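Local coordinates for protein cDNA FLJ56608, highly similar to Homo sapiens chloride channel, calcium activated, family member 1 (CLCA1), mRNA (Homo sapiens, PDB 6PYO) that may help mediate calcium-activated chloride conductance and regulate mucus production and secretion, represented here by its calcium-binding von Willebrand factor A (VWA) domain, at residues S93-I98 / N125-S130; G43-M48 / R99-T104; E146-S151 / G156-A161. All coordinates share one frame; numbering follows the deposited sequence.

All three contacts belong to one VWA domain, in which helices are laid against a mixed, mainly parallel sheet. Contacts 1 and 2 have centres about 12 Å apart and touch directly: Thr-104 OG1 of contact 2 hydrogen-bonds to Ser-130 O of contact 1. Their segments alternate along the chain, since 43-48 comes before 93-98, and 99-104 follows 93-98 without a break ahead of 125-130. Contact 3 comes later in sequence, its centre about 17 Å from contact 1, joined to it by Val-127 packing on Leu-150. Contacts 2 and 3 lie about 21 Å apart between centres. Contact 1 joins two helices, contact 2 a loop to strand 45-51, and contact 3 a helix to the edge strand of the same sheet.

Contact 1: S93-I98 / N125-S130; sequences SAFTVI and NEVKQS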
ATOM      1  N   SER A  93      -6.960   6.983   1.852  1.00 39.07           N
ATOM      2  CA  SER A  93      -7.684   5.936   2.568  1.00 44.02           C
ATOM      3  C   SER A  93      -6.781   5.191   3.556  1.00 38.45           C
ATOM      4  O   SER A  93      -7.199   4.863   4.671  1.00 37.63           O
ATOM      5  CB  SER A  93      -8.297   4.977   1.559  1.00 41.38           C
ATOM      6  OG  SER A  93      -8.900   3.895   2.207  1.00 44.52           O
ATOM      7  N   ALA A  94      -5.534   4.913   3.170  1.00 40.34           N
ATOM      8  CA  ALA A  94      -4.601   4.288   4.107  1.00 36.81           C
ATOM      9  C   ALA A  94      -4.425   5.142   5.361  1.00 35.49           C
ATOM     10  O   ALA A  94      -4.442   4.633   6.496  1.00 33.36           O
ATOM     11  CB  ALA A  94      -3.275   4.039   3.400  1.00 34.35           C
ATOM     12  N   PHE A  95      -4.253   6.449   5.173  1.00 37.86           N
ATOM     13  CA  PHE A  95      -4.083   7.347   6.315  1.00 42.66           C
ATOM     14  C   PHE A  95      -5.302   7.312   7.221  1.00 40.18           C
ATOM     15  O   PHE A  95      -5.171   7.293   8.453  1.00 38.34           O
ATOM     16  CB  PHE A  95      -3.807   8.787   5.852  1.00 43.77           C
ATOM     17  CG  PHE A  95      -2.512   8.952   5.099  1.00 45.97           C
ATOM     18  CD1 PHE A  95      -1.528   7.994   5.173  1.00 44.75           C
ATOM     19  CD2 PHE A  95      -2.290  10.072   4.301  1.00 52.19           C
ATOM     20  CE1 PHE A  95      -0.322   8.137   4.462  1.00 47.38           C
ATOM     21  CE2 PHE A  95      -1.114  10.215   3.596  1.00 47.55           C
ATOM     22  CZ  PHE A  95      -0.120   9.242   3.683  1.00 47.96           C
ATOM     23  N   THR A  96      -6.499   7.309   6.636  1.00 40.95           N
ATOM     24  CA  THR A  96      -7.712   7.163   7.445  1.00 39.06           C
ATOM     25  C   THR A  96      -7.732   5.828   8.182  1.00 37.47           C
ATOM     26  O   THR A  96      -8.157   5.748   9.345  1.00 36.59           O
ATOM     27  CB  THR A  96      -8.946   7.278   6.542  1.00 41.69           C
ATOM     28  OG1 THR A  96      -8.814   8.444   5.729  1.00 45.30           O
ATOM     29  CG2 THR A  96     -10.215   7.382   7.361  1.00 51.59           C
ATOM     30  N   VAL A  97      -7.281   4.757   7.513  1.00 33.01           N
ATOM     31  CA  VAL A  97      -7.307   3.450   8.151  1.00 30.33           C
ATOM     32  C   VAL A  97      -6.390   3.475   9.364  1.00 36.04           C
ATOM     33  O   VAL A  97      -6.751   3.007  10.449  1.00 37.29           O
ATOM     34  CB  VAL A  97      -6.912   2.352   7.142  1.00 40.08           C
ATOM     35  CG1 VAL A  97      -6.458   1.078   7.878  1.00 40.71           C
ATOM     36  CG2 VAL A  97      -8.076   2.086   6.151  1.00 39.47           C
ATOM     37  N   ILE A  98      -5.212   4.088   9.208  1.00 35.02           N
ATOM     38  CA  ILE A  98      -4.244   4.091  10.291  1.00 36.34           C
ATOM     39  C   ILE A  98      -4.748   4.943  11.426  1.00 35.30           C
ATOM     40  O   ILE A  98      -4.739   4.527  12.594  1.00 40.73           O
ATOM     41  CB  ILE A  98      -2.878   4.573   9.792  1.00 30.89           C
ATOM     42  CG1 ILE A  98      -2.289   3.526   8.836  1.00 35.51           C
ATOM     43  CG2 ILE A  98      -1.959   4.744  10.994  1.00 40.46           C
ATOM     44  CD1 ILE A  98      -1.205   4.083   7.943  1.00 33.74           C
ATOM     45  N   ASN A 125       1.577  17.197  -0.343  1.00 53.63           N
ATOM     46  CA  ASN A 125       1.399  17.880   0.934  1.00 62.75           C
ATOM     47  C   ASN A 125       0.906  16.919   2.015  1.00 56.39           C
ATOM     48  O   ASN A 125       1.548  16.748   3.056  1.00 51.84           O
ATOM     49  CB  ASN A 125       0.427  19.058   0.762  1.00 64.44           C
ATOM     50  CG  ASN A 125       0.223  19.843   2.050  1.00 74.14           C
ATOM     51  OD1 ASN A 125       1.161  20.464   2.565  1.00 79.05           O
ATOM     52  ND2 ASN A 125      -1.006  19.823   2.575  1.00 89.02           N
ATOM     53  N   GLU A 126      -0.242  16.280   1.780  1.00 53.07           N
ATOM     54  CA  GLU A 126      -0.811  15.385   2.783  1.00 56.01           C
ATOM     55  C   GLU A 126       0.190  14.310   3.172  1.00 46.48           C
ATOM     56  O   GLU A 126       0.333  13.969   4.358  1.00 42.45           O
ATOM     57  CB  GLU A 126      -2.094  14.738   2.247  1.00 53.56           C
ATOM     58  CG  GLU A 126      -3.239  15.671   1.989  1.00 71.13           C
ATOM     59  CD  GLU A 126      -4.234  15.092   0.991  1.00 67.29           C
ATOM     60  OE1 GLU A 126      -4.018  15.238  -0.231  1.00 62.57           O
ATOM     61  OE2 GLU A 126      -5.226  14.478   1.428  1.00 63.72           O
ATOM     62  N   VAL A 127       0.909  13.792   2.175  1.00 39.85           N
ATOM     63  CA  VAL A 127       1.894  12.749   2.420  1.00 50.19           C
ATOM     64  C   VAL A 127       3.015  13.286   3.299  1.00 52.25           C
ATOM     65  O   VAL A 127       3.371  12.676   4.326  1.00 46.49           O
ATOM     66  CB  VAL A 127       2.424  12.202   1.086  1.00 46.68           C
ATOM     67  CG1 VAL A 127       3.766  11.574   1.274  1.00 47.85           C
ATOM     68  CG2 VAL A 127       1.405  11.211   0.512  1.00 50.58           C
ATOM     69  N   LYS A 128       3.557  14.457   2.936  1.00 47.64           N
ATOM     70  CA  LYS A 128       4.593  15.051   3.765  1.00 51.61           C
ATOM     71  C   LYS A 128       4.049  15.270   5.160  1.00 50.28           C
ATOM     72  O   LYS A 128       4.716  14.947   6.150  1.00 48.89           O
ATOM     73  CB  LYS A 128       5.111  16.365   3.145  1.00 53.00           C
ATOM     74  CG  LYS A 128       6.130  16.188   1.999  1.00 60.40           C
ATOM     75  CD  LYS A 128       6.455  17.517   1.250  1.00 86.89           C
ATOM     76  CE  LYS A 128       5.290  18.016   0.353  1.00 72.44           C
ATOM     77  NZ  LYS A 128       5.651  19.020  -0.722  1.00 85.24           N
ATOM     78  N   GLN A 129       2.788  15.718   5.261  1.00 47.20           N
ATOM     79  CA  GLN A 129       2.259  16.026   6.583  1.00 46.45           C
ATOM     80  C   GLN A 129       2.079  14.761   7.400  1.00 50.46           C
ATOM     81  O   GLN A 129       2.116  14.802   8.640  1.00 47.07           O
ATOM     82  CB  GLN A 129       0.917  16.747   6.483  1.00 57.37           C
ATOM     83  CG  GLN A 129       0.875  18.073   7.202  1.00 72.87           C
ATOM     84  CD  GLN A 129       1.563  19.171   6.428  1.00 76.58           C
ATOM     85  OE1 GLN A 129       2.658  19.612   6.783  1.00101.10           O
ATOM     86  NE2 GLN A 129       0.918  19.629   5.358  1.00 82.23           N
ATOM     87  N   SER A 130       1.881  13.628   6.723  1.00 47.16           N
ATOM     88  CA  SER A 130       1.499  12.427   7.457  1.00 43.48           C
ATOM     89  C   SER A 130       2.656  11.892   8.288  1.00 40.39           C
ATOM     90  O   SER A 130       2.423  11.335   9.362  1.00 40.29           O
ATOM     91  CB  SER A 130       0.990  11.351   6.501  1.00 40.54           C
ATOM     92  OG  SER A 130       2.034  10.712   5.784  1.00 39.85           O
TER
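Phe-95 is the one residue of helix 93-98 that reaches segment 125-130, where it meets Glu-126, Val-127 and Ser-130. Just before it, Ala-94 is turned to the sheet and packs on Cys-10, Val-12 and Ile-109. At Phe-95 the CG atom stands anti to the carbonyl carbon (chi1 -64°), which sends the ring toward helix 124-130. Ser-130 lies over one ring face: its CB is 3.9 Å from the ring centroid, close to the normal, in a CH-pi contact. The neighbouring OG is 3.3 Å from Phe-95 CZ, yet its polar needs are met elsewhere. It donates to Val-127 O at 2.8 Å, in the carbonyl plane and on a lone pair, and also pairs with the backbone N of Ala-132. These bonds fix the rotation of the hydroxyl, while the helix backbone sets CB over the ring. Val-127 comes in at the ring edge, with CG2 4.0 Å from Phe-95 CZ, while Glu-126 adds a looser touch through its carbonyl O and commits its carboxylate to a salt bridge with Arg-92. An alanine at Phe-95 would be likely to open a gap between the helices and leave Ser-130 CB and Val-127 CG2 without their aromatic partner. Further along, Ile-98 returns to the sheet on Ile-8 and Ile-109. The axes of the two segments run in broadly the same direction, 29° apart, with a closest approach of 11.7 Å; one phenylalanine spans two neighbouring helices on one sheet face, as in the alpha/beta, Rossmann-like VWA fold.

Contact 2: G43-M48 / R99-T104; sequences GSWVGM and RKKYPT
One face of the Trp-45 indole receives both Tyr-102 and Lys-101, the tyrosine over the five-membered ring and the lysine over the six-membered ring. Tyr-102 arrives edge first in an edge-to-face pair, with centroids 5.1 Å apart and planes at 57°. Its CE2 lies 4.0 Å from Trp-45 CG, and its OH sits 3.2 Å above the indole plane. That hydroxyl is near Trp-45 NE1 but badly angled for a hydrogen bond; the indole N-H is instead taken by Gln-6 OE1. Beside it, Lys-101 brings CE over the benzo ring in a CH-pi contact and NZ to 3.6 Å from Trp-45 CH2, an off-centre cation-pi interaction. Bends at chi2 (-100°) and chi3 (-91°) fold the lysine chain back to the indole, while its CB rests over a face of the Tyr-102 ring. NZ also makes a weak hydrogen bond with Tyr-102 OH, so the ammonium has two modest partners, the hydroxyl and the indole face. The cluster lies at the surface, joining the start of strand 45-51 to the loop between helix 87-99 and strand 108-113. Tyr-102 also touches Ile-8 of strand 8-14 and Leu-61 of strand 55-63, and Trp-45 touches Gln-63 of the latter.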
ATOM      1  N   GLY A  43       3.056  -9.213  15.821  1.00 29.19           N
ATOM      2  CA  GLY A  43       2.742  -8.053  16.618  1.00 29.20           C
ATOM      3  C   GLY A  43       2.541  -6.784  15.840  1.00 31.50           C
ATOM      4  O   GLY A  43       2.071  -5.789  16.408  1.00 36.95           O
ATOM      5  N   SER A  44       2.833  -6.798  14.552  1.00 30.68           N
ATOM      6  CA  SER A  44       2.548  -5.663  13.694  1.00 36.45           C
ATOM      7  C   SER A  44       1.047  -5.471  13.481  1.00 39.34           C
ATOM      8  O   SER A  44       0.286  -6.442  13.369  1.00 33.18           O
ATOM      9  CB  SER A  44       3.182  -5.876  12.339  1.00 35.28           C
ATOM     10  OG  SER A  44       4.563  -6.015  12.481  1.00 32.88           O
ATOM     11  N   TRP A  45       0.639  -4.183  13.368  1.00 33.81           N
ATOM     12  CA  TRP A  45      -0.678  -3.790  12.931  1.00 34.99           C
ATOM     13  C   TRP A  45      -0.644  -3.614  11.424  1.00 36.84           C
ATOM     14  O   TRP A  45       0.241  -2.938  10.897  1.00 35.50           O
ATOM     15  CB  TRP A  45      -1.105  -2.485  13.641  1.00 36.39           C
ATOM     16  CG  TRP A  45      -1.301  -2.723  15.109  1.00 33.57           C
ATOM     17  CD1 TRP A  45      -0.369  -2.582  16.114  1.00 31.21           C
ATOM     18  CD2 TRP A  45      -2.499  -3.186  15.733  1.00 32.43           C
ATOM     19  NE1 TRP A  45      -0.943  -2.908  17.329  1.00 35.80           N
ATOM     20  CE2 TRP A  45      -2.245  -3.294  17.117  1.00 30.75           C
ATOM     21  CE3 TRP A  45      -3.770  -3.508  15.252  1.00 34.26           C
ATOM     22  CZ2 TRP A  45      -3.228  -3.714  18.019  1.00 35.77           C
ATOM     23  CZ3 TRP A  45      -4.730  -3.927  16.143  1.00 39.23           C
ATOM     24  CH2 TRP A  45      -4.450  -4.034  17.508  1.00 36.33           C
ATOM     25  N   VAL A  46      -1.635  -4.168  10.735  1.00 30.42           N
ATOM     26  CA  VAL A  46      -1.577  -4.274   9.283  1.00 31.53           C
ATOM     27  C   VAL A  46      -2.966  -4.052   8.731  1.00 34.87           C
ATOM     28  O   VAL A  46      -3.917  -4.737   9.135  1.00 33.84           O
ATOM     29  CB  VAL A  46      -1.028  -5.644   8.811  1.00 31.11           C
ATOM     30  CG1 VAL A  46      -1.148  -5.725   7.278  1.00 31.95           C
ATOM     31  CG2 VAL A  46       0.403  -5.802   9.255  1.00 36.98           C
ATOM     32  N   GLY A  47      -3.077  -3.122   7.780  1.00 35.37           N
ATOM     33  CA  GLY A  47      -4.323  -2.863   7.096  1.00 34.12           C
ATOM     34  C   GLY A  47      -4.127  -3.041   5.604  1.00 30.84           C
ATOM     35  O   GLY A  47      -3.012  -3.230   5.122  1.00 32.12           O
ATOM     36  N   MET A  48      -5.234  -2.971   4.866  1.00 35.86           N
ATOM     37  CA  MET A  48      -5.162  -3.241   3.443  1.00 33.50           C
ATOM     38  C   MET A  48      -6.227  -2.442   2.720  1.00 33.54           C
ATOM     39  O   MET A  48      -7.434  -2.550   3.018  1.00 35.74           O
ATOM     40  CB  MET A  48      -5.298  -4.740   3.139  1.00 37.28           C
ATOM     41  CG  MET A  48      -5.472  -5.024   1.640  1.00 44.88           C
ATOM     42  SD  MET A  48      -5.529  -6.796   1.199  1.00 51.59           S
ATOM     43  CE  MET A  48      -4.742  -7.539   2.631  1.00 35.79           C
ATOM     44  N   ARG A  99      -5.217   6.145  11.093  1.00 37.00           N
ATOM     45  CA  ARG A  99      -5.659   7.114  12.074  1.00 43.71           C
ATOM     46  C   ARG A  99      -6.903   6.695  12.801  1.00 43.15           C
ATOM     47  O   ARG A  99      -7.306   7.419  13.723  1.00 45.67           O
ATOM     48  CB  ARG A  99      -5.923   8.469  11.428  1.00 44.76           C
ATOM     49  CG  ARG A  99      -4.659   9.161  11.022  1.00 45.36           C
ATOM     50  CD  ARG A  99      -4.888  10.356  10.114  1.00 45.07           C
ATOM     51  NE  ARG A  99      -3.597  10.964   9.809  1.00 45.00           N
ATOM     52  CZ  ARG A  99      -3.321  11.601   8.680  1.00 53.46           C
ATOM     53  NH1 ARG A  99      -4.255  11.696   7.726  1.00 50.05           N
ATOM     54  NH2 ARG A  99      -2.109  12.119   8.504  1.00 49.11           N
ATOM     55  N   LYS A 100      -7.552   5.589  12.409  1.00 38.27           N
ATOM     56  CA  LYS A 100      -8.607   5.105  13.300  1.00 39.25           C
ATOM     57  C   LYS A 100      -8.044   4.672  14.651  1.00 48.26           C
ATOM     58  O   LYS A 100      -8.804   4.546  15.618  1.00 43.37           O
ATOM     59  CB  LYS A 100      -9.395   3.946  12.687  1.00 42.87           C
ATOM     60  CG  LYS A 100     -10.173   4.357  11.420  1.00 50.53           C
ATOM     61  CD  LYS A 100     -11.521   3.666  11.347  1.00 62.74           C
ATOM     62  CE  LYS A 100     -12.030   3.532   9.907  1.00 82.94           C
ATOM     63  NZ  LYS A 100     -12.385   4.828   9.276  1.00 87.48           N
ATOM     64  N   LYS A 101      -6.724   4.426  14.742  1.00 40.91           N
ATOM     65  CA  LYS A 101      -6.107   3.906  15.962  1.00 43.27           C
ATOM     66  C   LYS A 101      -4.865   4.681  16.357  1.00 44.68           C
ATOM     67  O   LYS A 101      -4.595   4.841  17.558  1.00 44.34           O
ATOM     68  CB  LYS A 101      -5.721   2.408  15.803  1.00 47.92           C
ATOM     69  CG  LYS A 101      -6.888   1.419  15.825  1.00 53.20           C
ATOM     70  CD  LYS A 101      -7.024   0.771  17.212  1.00 71.01           C
ATOM     71  CE  LYS A 101      -6.225  -0.539  17.329  1.00 74.91           C
ATOM     72  NZ  LYS A 101      -5.920  -0.962  18.742  1.00 77.96           N
ATOM     73  N   TYR A 102      -4.098   5.156  15.384  1.00 38.85           N
ATOM     74  CA  TYR A 102      -2.727   5.583  15.607  1.00 39.05           C
ATOM     75  C   TYR A 102      -2.386   6.776  14.728  1.00 40.35           C
ATOM     76  O   TYR A 102      -2.980   6.966  13.661  1.00 41.24           O
ATOM     77  CB  TYR A 102      -1.751   4.435  15.308  1.00 39.61           C
ATOM     78  CG  TYR A 102      -1.970   3.212  16.181  1.00 41.50           C
ATOM     79  CD1 TYR A 102      -1.744   3.267  17.556  1.00 43.05           C
ATOM     80  CD2 TYR A 102      -2.371   1.996  15.637  1.00 39.54           C
ATOM     81  CE1 TYR A 102      -1.934   2.149  18.369  1.00 41.16           C
ATOM     82  CE2 TYR A 102      -2.574   0.880  16.437  1.00 37.05           C
ATOM     83  CZ  TYR A 102      -2.363   0.960  17.800  1.00 42.06           C
ATOM     84  OH  TYR A 102      -2.566  -0.166  18.588  1.00 44.57           O
ATOM     85  N   PRO A 103      -1.396   7.566  15.131  1.00 46.19           N
ATOM     86  CA  PRO A 103      -0.798   8.530  14.195  1.00 36.58           C
ATOM     87  C   PRO A 103      -0.114   7.840  13.023  1.00 41.95           C
ATOM     88  O   PRO A 103       0.285   6.674  13.086  1.00 30.97           O
ATOM     89  CB  PRO A 103       0.227   9.289  15.047  1.00 48.47           C
ATOM     90  CG  PRO A 103       0.182   8.673  16.445  1.00 53.27           C
ATOM     91  CD  PRO A 103      -0.616   7.415  16.377  1.00 49.24           C
ATOM     92  N   THR A 104       0.024   8.594  11.930  1.00 40.02           N
ATOM     93  CA  THR A 104       0.692   8.097  10.740  1.00 35.55           C
ATOM     94  C   THR A 104       2.197   8.336  10.768  1.00 33.63           C
ATOM     95  O   THR A 104       2.936   7.641  10.063  1.00 36.06           O
ATOM     96  CB  THR A 104       0.094   8.751   9.487  1.00 39.94           C
ATOM     97  OG1 THR A 104      -0.072  10.160   9.713  1.00 36.97           O
ATOM     98  CG2 THR A 104      -1.249   8.145   9.166  1.00 39.96           C
TER

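Contact 3: E146-S151 / G156-A161; sequences ELEELS and GLQTYA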
ATOM      1  N   GLU A 146       6.664  10.702 -10.093  1.00 52.81           N
ATOM      2  CA  GLU A 146       6.113  10.976  -8.770  1.00 56.25           C
ATOM      3  C   GLU A 146       6.033   9.742  -7.851  1.00 51.77           C
ATOM      4  O   GLU A 146       6.019   9.917  -6.633  1.00 50.04           O
ATOM      5  CB  GLU A 146       4.729  11.617  -8.931  1.00 51.37           C
ATOM      6  CG  GLU A 146       4.754  13.070  -9.397  1.00 60.63           C
ATOM      7  CD  GLU A 146       4.730  13.220 -10.914  1.00 62.72           C
ATOM      8  OE1 GLU A 146       5.013  12.236 -11.632  1.00 56.01           O
ATOM      9  OE2 GLU A 146       4.415  14.331 -11.388  1.00 80.79           O
ATOM     10  N   LEU A 147       6.021   8.517  -8.393  1.00 53.16           N
ATOM     11  CA  LEU A 147       6.037   7.301  -7.573  1.00 48.04           C
ATOM     12  C   LEU A 147       7.336   7.206  -6.776  1.00 47.47           C
ATOM     13  O   LEU A 147       7.335   7.156  -5.528  1.00 43.36           O
ATOM     14  CB  LEU A 147       5.861   6.085  -8.495  1.00 43.07           C
ATOM     15  CG  LEU A 147       5.723   4.721  -7.824  1.00 44.10           C
ATOM     16  CD1 LEU A 147       4.450   4.789  -6.999  1.00 33.63           C
ATOM     17  CD2 LEU A 147       5.743   3.522  -8.716  1.00 40.57           C
ATOM     18  N   GLU A 148       8.466   7.202  -7.504  1.00 53.18           N
ATOM     19  CA  GLU A 148       9.774   7.341  -6.871  1.00 48.94           C
ATOM     20  C   GLU A 148       9.763   8.494  -5.883  1.00 50.19           C
ATOM     21  O   GLU A 148      10.212   8.351  -4.744  1.00 47.44           O
ATOM     22  CB  GLU A 148      10.873   7.553  -7.923  1.00 63.06           C
ATOM     23  CG  GLU A 148      12.231   8.008  -7.332  1.00 91.17           C
ATOM     24  CD  GLU A 148      13.320   8.288  -8.389  1.00 83.00           C
ATOM     25  OE1 GLU A 148      14.002   7.325  -8.828  1.00 84.23           O
ATOM     26  OE2 GLU A 148      13.499   9.472  -8.775  1.00 84.69           O
ATOM     27  N   GLU A 149       9.260   9.654  -6.298  1.00 46.35           N
ATOM     28  CA  GLU A 149       9.326  10.786  -5.378  1.00 50.74           C
ATOM     29  C   GLU A 149       8.518  10.546  -4.109  1.00 51.95           C
ATOM     30  O   GLU A 149       8.870  11.068  -3.045  1.00 49.26           O
ATOM     31  CB  GLU A 149       8.878  12.077  -6.066  1.00 53.01           C
ATOM     32  CG  GLU A 149       9.885  12.587  -7.138  1.00 67.66           C
ATOM     33  CD  GLU A 149      11.306  12.805  -6.610  1.00 93.64           C
ATOM     34  OE1 GLU A 149      11.466  13.504  -5.585  1.00 85.58           O
ATOM     35  OE2 GLU A 149      12.264  12.271  -7.222  1.00 93.87           O
ATOM     36  N   LEU A 150       7.427   9.777  -4.188  1.00 45.88           N
ATOM     37  CA  LEU A 150       6.727   9.391  -2.968  1.00 46.46           C
ATOM     38  C   LEU A 150       7.680   8.711  -1.997  1.00 44.41           C
ATOM     39  O   LEU A 150       7.694   9.019  -0.799  1.00 37.00           O
ATOM     40  CB  LEU A 150       5.563   8.447  -3.280  1.00 45.44           C
ATOM     41  CG  LEU A 150       4.293   9.059  -3.842  1.00 45.61           C
ATOM     42  CD1 LEU A 150       3.288   7.949  -4.182  1.00 45.90           C
ATOM     43  CD2 LEU A 150       3.669  10.045  -2.874  1.00 47.55           C
ATOM     44  N   SER A 151       8.458   7.743  -2.501  1.00 34.23           N
ATOM     45  CA  SER A 151       9.441   7.092  -1.641  1.00 44.07           C
ATOM     46  C   SER A 151      10.527   8.066  -1.156  1.00 49.18           C
ATOM     47  O   SER A 151      10.831   8.148   0.048  1.00 41.81           O
ATOM     48  CB  SER A 151      10.096   5.925  -2.380  1.00 52.97           C
ATOM     49  OG  SER A 151       9.185   4.867  -2.547  1.00 50.42           O
ATOM     50  N   GLY A 156      11.088   6.009   2.200  1.00 37.84           N
ATOM     51  CA  GLY A 156      10.664   4.658   1.931  1.00 35.34           C
ATOM     52  C   GLY A 156      11.588   3.981   0.976  1.00 35.47           C
ATOM     53  O   GLY A 156      12.396   4.630   0.338  1.00 40.38           O
ATOM     54  N   LEU A 157      11.465   2.657   0.885  1.00 34.84           N
ATOM     55  CA  LEU A 157      12.231   1.895  -0.094  1.00 36.62           C
ATOM     56  C   LEU A 157      11.487   1.772  -1.426  1.00 48.41           C
ATOM     57  O   LEU A 157      10.253   1.691  -1.474  1.00 42.38           O
ATOM     58  CB  LEU A 157      12.545   0.498   0.426  1.00 36.24           C
ATOM     59  CG  LEU A 157      13.241   0.451   1.805  1.00 46.48           C
ATOM     60  CD1 LEU A 157      13.612  -0.999   2.154  1.00 48.84           C
ATOM     61  CD2 LEU A 157      14.475   1.318   1.833  1.00 41.25           C
ATOM     62  N   GLN A 158      12.266   1.752  -2.507  1.00 46.03           N
ATOM     63  CA  GLN A 158      11.779   1.565  -3.868  1.00 53.30           C
ATOM     64  C   GLN A 158      12.303   0.246  -4.410  1.00 60.04           C
ATOM     65  O   GLN A 158      13.468  -0.095  -4.194  1.00 54.68           O
ATOM     66  CB  GLN A 158      12.248   2.687  -4.783  1.00 52.76           C
ATOM     67  CG  GLN A 158      12.141   4.069  -4.218  1.00 56.67           C
ATOM     68  CD  GLN A 158      13.125   5.019  -4.887  1.00 70.01           C
ATOM     69  OE1 GLN A 158      13.650   5.933  -4.250  1.00 66.88           O
ATOM     70  NE2 GLN A 158      13.374   4.812  -6.183  1.00 67.97           N
ATOM     71  N   THR A 159      11.460  -0.479  -5.144  1.00 56.54           N
ATOM     72  CA  THR A 159      11.847  -1.771  -5.702  1.00 73.53           C
ATOM     73  C   THR A 159      11.100  -1.995  -7.016  1.00 74.82           C
ATOM     74  O   THR A 159      10.159  -1.266  -7.355  1.00 61.36           O
ATOM     75  CB  THR A 159      11.617  -2.910  -4.692  1.00 61.99           C
ATOM     76  OG1 THR A 159      11.560  -4.163  -5.379  1.00 72.39           O
ATOM     77  CG2 THR A 159      10.349  -2.712  -3.878  1.00 62.83           C
ATOM     78  N   TYR A 160      11.566  -3.009  -7.768  1.00 79.27           N
ATOM     79  CA  TYR A 160      11.233  -3.238  -9.179  1.00 76.15           C
ATOM     80  C   TYR A 160      11.669  -2.057 -10.052  1.00 91.30           C
ATOM     81  O   TYR A 160      11.178  -1.897 -11.173  1.00 86.98           O
ATOM     82  CB  TYR A 160       9.737  -3.523  -9.366  1.00 83.35           C
ATOM     83  CG  TYR A 160       9.366  -4.805 -10.117  1.00 87.61           C
ATOM     84  CD1 TYR A 160       9.073  -5.976  -9.419  1.00 88.86           C
ATOM     85  CD2 TYR A 160       9.269  -4.831 -11.515  1.00 85.30           C
ATOM     86  CE1 TYR A 160       8.725  -7.138 -10.079  1.00 83.21           C
ATOM     87  CE2 TYR A 160       8.923  -5.998 -12.187  1.00 81.49           C
ATOM     88  CZ  TYR A 160       8.655  -7.145 -11.457  1.00 87.60           C
ATOM     89  OH  TYR A 160       8.321  -8.307 -12.099  1.00 89.44           O
ATOM     90  N   ALA A 161      12.596  -1.233  -9.553  1.00 91.57           N
ATOM     91  CA  ALA A 161      12.972   0.023 -10.203  1.00 95.86           C
ATOM     92  C   ALA A 161      14.423   0.419  -9.891  1.00 88.51           C
ATOM     93  O   ALA A 161      14.684   1.470  -9.298  1.00 89.38           O
ATOM     94  CB  ALA A 161      12.009   1.140  -9.773  1.00 81.22           C
TER
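Ser-151 and Gln-158 meet at the tight end of this contact, with Ser-151 CB only 3.3 Å from Gln-158 CG. The serine OG also lies against that CG, but its hydrogen bonds run to Thr-136 OG1 and Ile-134 O on the adjacent strand, toward which a chi1 of -70° turns it, beside its own backbone N. This hydroxyl is therefore held from the sheet while the CB serves as packing surface. Close by, the Gly-156 backbone N donates to Ser-151 O at 3.0 Å, the donor lying 28° off the carbonyl plane; Thr-154 OG1 also bonds to that oxygen. The Gly-156 bond ties the chain leaving the helix back to its last turn. Helix 145-152 here forms the middle of a beta-alpha-beta unit, with strand 133-138 before it and the short parallel strand 158-159 after it, the outermost strand on this side of the VWA sheet. Toward solvent the packing slackens. Glu-148, its chain extended beyond CG, passes the Gln-158 amide obliquely, carboxylate and amide planes 53° apart. The touch is made by Glu-148 CG, 3.6 Å from Gln-158 NE2, and no hydrogen bond joins the two side chains. Each polar end looks to another partner instead: Glu-148 OE2 bonds to Gln-145 NE2, and Gln-158 OE1 accepts from Lys-152 NZ, whose ion pair with Glu-148 OE1 is long and weak.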